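Local coordinates for gentamicin resistance protein (Enterococcus gallinarum, PDB 6CTZ) that probably transfers a phosphate group from a guanine nucleotide to the 2''-hydroxyl of aminoglycosides such as kanamycin, conferring resistance to these antibiotics, at residues A[268-271]-A[272-276]. The protein carries 2 engineered substitutions. Numbering follows the deposited sequence.
Sequences SYLL and EGLRA. With KAN (kanamycin a), chain E.
Leu270 and Leu271 meet Leu274 one turn on in a local contact within helix 251-276, whose flank lines the kanamycin pocket. Four i to i+4 backbone bonds cross from 268-271 to 272-276 and set the spacing, including Leu274 N to Leu270 O at 2.9 Å. CD1 of Leu274 lies 4.1 Å from CG of Leu270 and 4.2 Å from CD2 of Leu271, so one methyl serves both neighbours. Branched apolar side chains suit this face, which packs on Val156, while Leu271 also touches helix 141-155 and Leu270 helix 279-296. Such helical packing belongs to the C-terminal lobe of the kinase-like aminoglycoside phosphotransferase fold, where the antibiotic is held. There Tyr269, with CG anti to its backbone nitrogen (chi1 -174°), turns a ring face to a kanamycin sugar, with C2 of kanamycin 3.8 Å above the centre of the Tyr269 ring. A flat, apolar ring face suits the C-H-bearing face of a sugar, here C1 and C2, and Glu284 hydrogen-bonds the Tyr269 hydroxyl. On the polar side, Arg275, bent at chi2 and chi3, curls back until its guanidinium face lies loosely over Leu271 O. At that group's edge, in plane, OE1 of Glu272 forms a salt bridge, 3.3 Å from NH2 of Arg275, whose hydrogen bond is weak. A water donates to Ser268 O and weakly accepts from Arg275 NH2, linking the two turns.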
ATOM      1  N   SER A 268     -12.951   5.496  -1.020  1.00 21.86           N
ATOM      2  CA  SER A 268     -12.524   4.791   0.148  1.00 22.96           C
ATOM      3  C   SER A 268     -11.923   5.724   1.188  1.00 23.53           C
ATOM      4  O   SER A 268     -12.159   5.558   2.342  1.00 24.76           O
ATOM      5  CB  SER A 268     -11.493   3.742  -0.193  1.00 22.67           C
ATOM      6  OG  SER A 268     -12.053   2.661  -0.851  1.00 24.86           O
ATOM      7  N   TYR A 269     -11.154   6.684   0.742  1.00 23.77           N
ATOM      8  CA  TYR A 269     -10.543   7.657   1.637  1.00 24.30           C
ATOM      9  C   TYR A 269     -11.606   8.483   2.346  1.00 25.70           C
ATOM     10  O   TYR A 269     -11.523   8.705   3.558  1.00 26.50           O
ATOM     11  CB  TYR A 269      -9.607   8.553   0.829  1.00 22.74           C
ATOM     12  CG  TYR A 269      -8.801   9.522   1.658  1.00 22.87           C
ATOM     13  CD1 TYR A 269      -7.794   9.074   2.506  1.00 23.56           C
ATOM     14  CD2 TYR A 269      -9.028  10.888   1.573  1.00 23.55           C
ATOM     15  CE1 TYR A 269      -7.046   9.958   3.257  1.00 23.67           C
ATOM     16  CE2 TYR A 269      -8.280  11.783   2.322  1.00 25.11           C
ATOM     17  CZ  TYR A 269      -7.292  11.314   3.162  1.00 25.26           C
ATOM     18  OH  TYR A 269      -6.548  12.204   3.904  1.00 27.19           O
ATOM     19  N   LEU A 270     -12.623   8.933   1.609  1.00 25.69           N
ATOM     20  CA  LEU A 270     -13.731   9.648   2.230  1.00 27.51           C
ATOM     21  C   LEU A 270     -14.472   8.766   3.228  1.00 28.51           C
ATOM     22  O   LEU A 270     -14.835   9.223   4.316  1.00 29.63           O
ATOM     23  CB  LEU A 270     -14.680  10.170   1.153  1.00 28.93           C
ATOM     24  CG  LEU A 270     -15.947  10.851   1.666  1.00 30.02           C
ATOM     25  CD1 LEU A 270     -15.591  11.990   2.612  1.00 31.05           C
ATOM     26  CD2 LEU A 270     -16.758  11.349   0.493  1.00 31.21           C
ATOM     27  N   LEU A 271     -14.705   7.496   2.879  1.00 29.16           N
ATOM     28  CA  LEU A 271     -15.409   6.602   3.797  1.00 31.02           C
ATOM     29  C   LEU A 271     -14.650   6.434   5.108  1.00 32.31           C
ATOM     30  O   LEU A 271     -15.261   6.319   6.178  1.00 32.16           O
ATOM     31  CB  LEU A 271     -15.653   5.250   3.133  1.00 31.34           C
ATOM     32  CG  LEU A 271     -16.872   5.200   2.217  1.00 31.79           C
ATOM     33  CD1 LEU A 271     -16.878   3.905   1.441  1.00 32.08           C
ATOM     34  CD2 LEU A 271     -18.144   5.340   3.038  1.00 32.19           C
ATOM     35  N   GLU A 272     -13.317   6.408   5.046  1.00 33.58           N
ATOM     36  CA  GLU A 272     -12.522   6.340   6.268  1.00 34.32           C
ATOM     37  C   GLU A 272     -12.717   7.587   7.119  1.00 33.78           C
ATOM     38  O   GLU A 272     -12.801   7.499   8.350  1.00 33.50           O
ATOM     39  CB  GLU A 272     -11.044   6.154   5.924  1.00 35.89           C
ATOM     40  CG  GLU A 272     -10.704   4.806   5.319  1.00 38.73           C
ATOM     41  CD  GLU A 272     -10.581   3.703   6.356  1.00 40.91           C
ATOM     42  OE1 GLU A 272     -10.519   2.521   5.950  1.00 42.43           O
ATOM     43  OE2 GLU A 272     -10.536   4.011   7.566  1.00 41.29           O
ATOM     44  N   GLY A 273     -12.796   8.758   6.483  1.00 32.82           N
ATOM     45  CA  GLY A 273     -13.062   9.976   7.231  1.00 32.92           C
ATOM     46  C   GLY A 273     -14.447   9.987   7.849  1.00 32.80           C
ATOM     47  O   GLY A 273     -14.630  10.459   8.975  1.00 33.38           O
ATOM     48  N   LEU A 274     -15.439   9.465   7.125  1.00 32.47           N
ATOM     49  CA  LEU A 274     -16.785   9.359   7.681  1.00 32.82           C
ATOM     50  C   LEU A 274     -16.815   8.405   8.867  1.00 35.23           C
ATOM     51  O   LEU A 274     -17.468   8.682   9.880  1.00 35.37           O
ATOM     52  CB  LEU A 274     -17.754   8.904   6.590  1.00 32.13           C
ATOM     53  CG  LEU A 274     -18.069   9.943   5.515  1.00 31.29           C
ATOM     54  CD1 LEU A 274     -18.700   9.284   4.299  1.00 31.82           C
ATOM     55  CD2 LEU A 274     -18.983  11.016   6.070  1.00 31.24           C
ATOM     56  N   ARG A 275     -16.108   7.277   8.759  1.00 37.31           N
ATOM     57  CA  ARG A 275     -16.032   6.332   9.869  1.00 39.67           C
ATOM     58  C   ARG A 275     -15.370   6.966  11.086  1.00 40.25           C
ATOM     59  O   ARG A 275     -15.769   6.705  12.228  1.00 40.81           O
ATOM     60  CB  ARG A 275     -15.256   5.092   9.429  1.00 40.92           C
ATOM     61  CG  ARG A 275     -15.813   3.784   9.951  0.69 41.98           C
ATOM     62  CD  ARG A 275     -16.095   2.836   8.800  0.93 42.81           C
ATOM     63  NE  ARG A 275     -14.919   2.643   7.957  0.51 43.20           N
ATOM     64  CZ  ARG A 275     -14.964   2.242   6.691  0.34 43.84           C
ATOM     65  NH1 ARG A 275     -16.133   1.999   6.110  0.67 44.02           N
ATOM     66  NH2 ARG A 275     -13.841   2.094   6.001  1.00 44.25           N
ATOM     67  N   ALA A 276     -14.360   7.807  10.861  1.00 40.87           N
ATOM     68  CA  ALA A 276     -13.654   8.479  11.943  1.00 41.92           C
ATOM     69  C   ALA A 276     -14.383   9.711  12.461  1.00 42.64           C
ATOM     70  O   ALA A 276     -13.956  10.276  13.474  1.00 42.83           O
ATOM     71  CB  ALA A 276     -12.246   8.874  11.489  1.00 42.22           C
TER
HETATM   72  C1  KAN E 404      -4.928   9.373   0.308  1.00 19.28           C
HETATM   73  C2  KAN E 404      -5.831  10.059  -0.718  1.00 21.22           C
HETATM   74  C3  KAN E 404      -5.038  11.109  -1.467  1.00 23.66           C
HETATM   75  C4  KAN E 404      -4.511  12.099  -0.441  1.00 24.99           C
HETATM   76  C5  KAN E 404      -3.645  11.399   0.604  1.00 25.25           C
HETATM   77  C6  KAN E 404      -3.182  12.365   1.690  1.00 28.14           C
HETATM   78  C7  KAN E 404      -1.752   5.130   0.314  1.00 10.92           C
HETATM   79  C8  KAN E 404      -2.819   5.459   1.354  1.00 11.34           C
HETATM   80  C9  KAN E 404      -3.794   6.502   0.797  1.00 13.46           C
HETATM   81  C10 KAN E 404      -3.068   7.765   0.330  1.00 14.43           C
HETATM   82  C11 KAN E 404      -1.959   7.409  -0.662  1.00 14.60           C
HETATM   83  C12 KAN E 404      -0.990   6.390  -0.074  1.00 12.68           C
HETATM   84  C13 KAN E 404      -4.165   4.143   2.890  1.00 13.67           C
HETATM   85  C14 KAN E 404      -4.066   2.739   3.465  1.00 14.98           C
HETATM   86  C15 KAN E 404      -4.699   1.757   2.475  1.00 16.52           C
HETATM   87  C16 KAN E 404      -6.134   2.178   2.183  1.00 17.65           C
HETATM   88  C17 KAN E 404      -6.161   3.620   1.715  1.00 18.07           C
HETATM   89  C18 KAN E 404      -7.603   4.075   1.552  1.00 21.09           C
HETATM   90  N1  KAN E 404      -2.415  11.615   2.668  1.00 29.41           N
HETATM   91  N2  KAN E 404      -1.216   8.595  -1.074  1.00 17.34           N
HETATM   92  N3  KAN E 404      -0.845   4.117   0.850  1.00 11.54           N
HETATM   93  N4  KAN E 404      -4.680   0.383   2.964  1.00 19.29           N
HETATM   94  O5  KAN E 404      -4.309  10.288   1.218  1.00 22.00           O
HETATM   95  O6  KAN E 404      -6.324   9.074  -1.630  1.00 22.82           O
HETATM   96  O7  KAN E 404      -5.863  11.788  -2.419  1.00 25.13           O
HETATM   97  O8  KAN E 404      -3.737  13.095  -1.114  1.00 26.69           O
HETATM   98  O9  KAN E 404      -3.944   8.620  -0.408  1.00 16.85           O
HETATM   99  O10 KAN E 404      -4.724   6.874   1.827  1.00 15.58           O
HETATM  100  O11 KAN E 404      -3.477   4.217   1.642  1.00 12.22           O
HETATM  101  O12 KAN E 404      -5.540   4.453   2.679  1.00 16.04           O
HETATM  102  O13 KAN E 404      -2.687   2.458   3.717  1.00 17.45           O
HETATM  103  O14 KAN E 404      -6.727   1.370   1.152  1.00 19.06           O
HETATM  104  O15 KAN E 404      -7.619   5.435   1.104  0.65 22.46           O
HETATM  105  O   HOH W   1     -12.936   2.732   3.320  1.00 36.90           O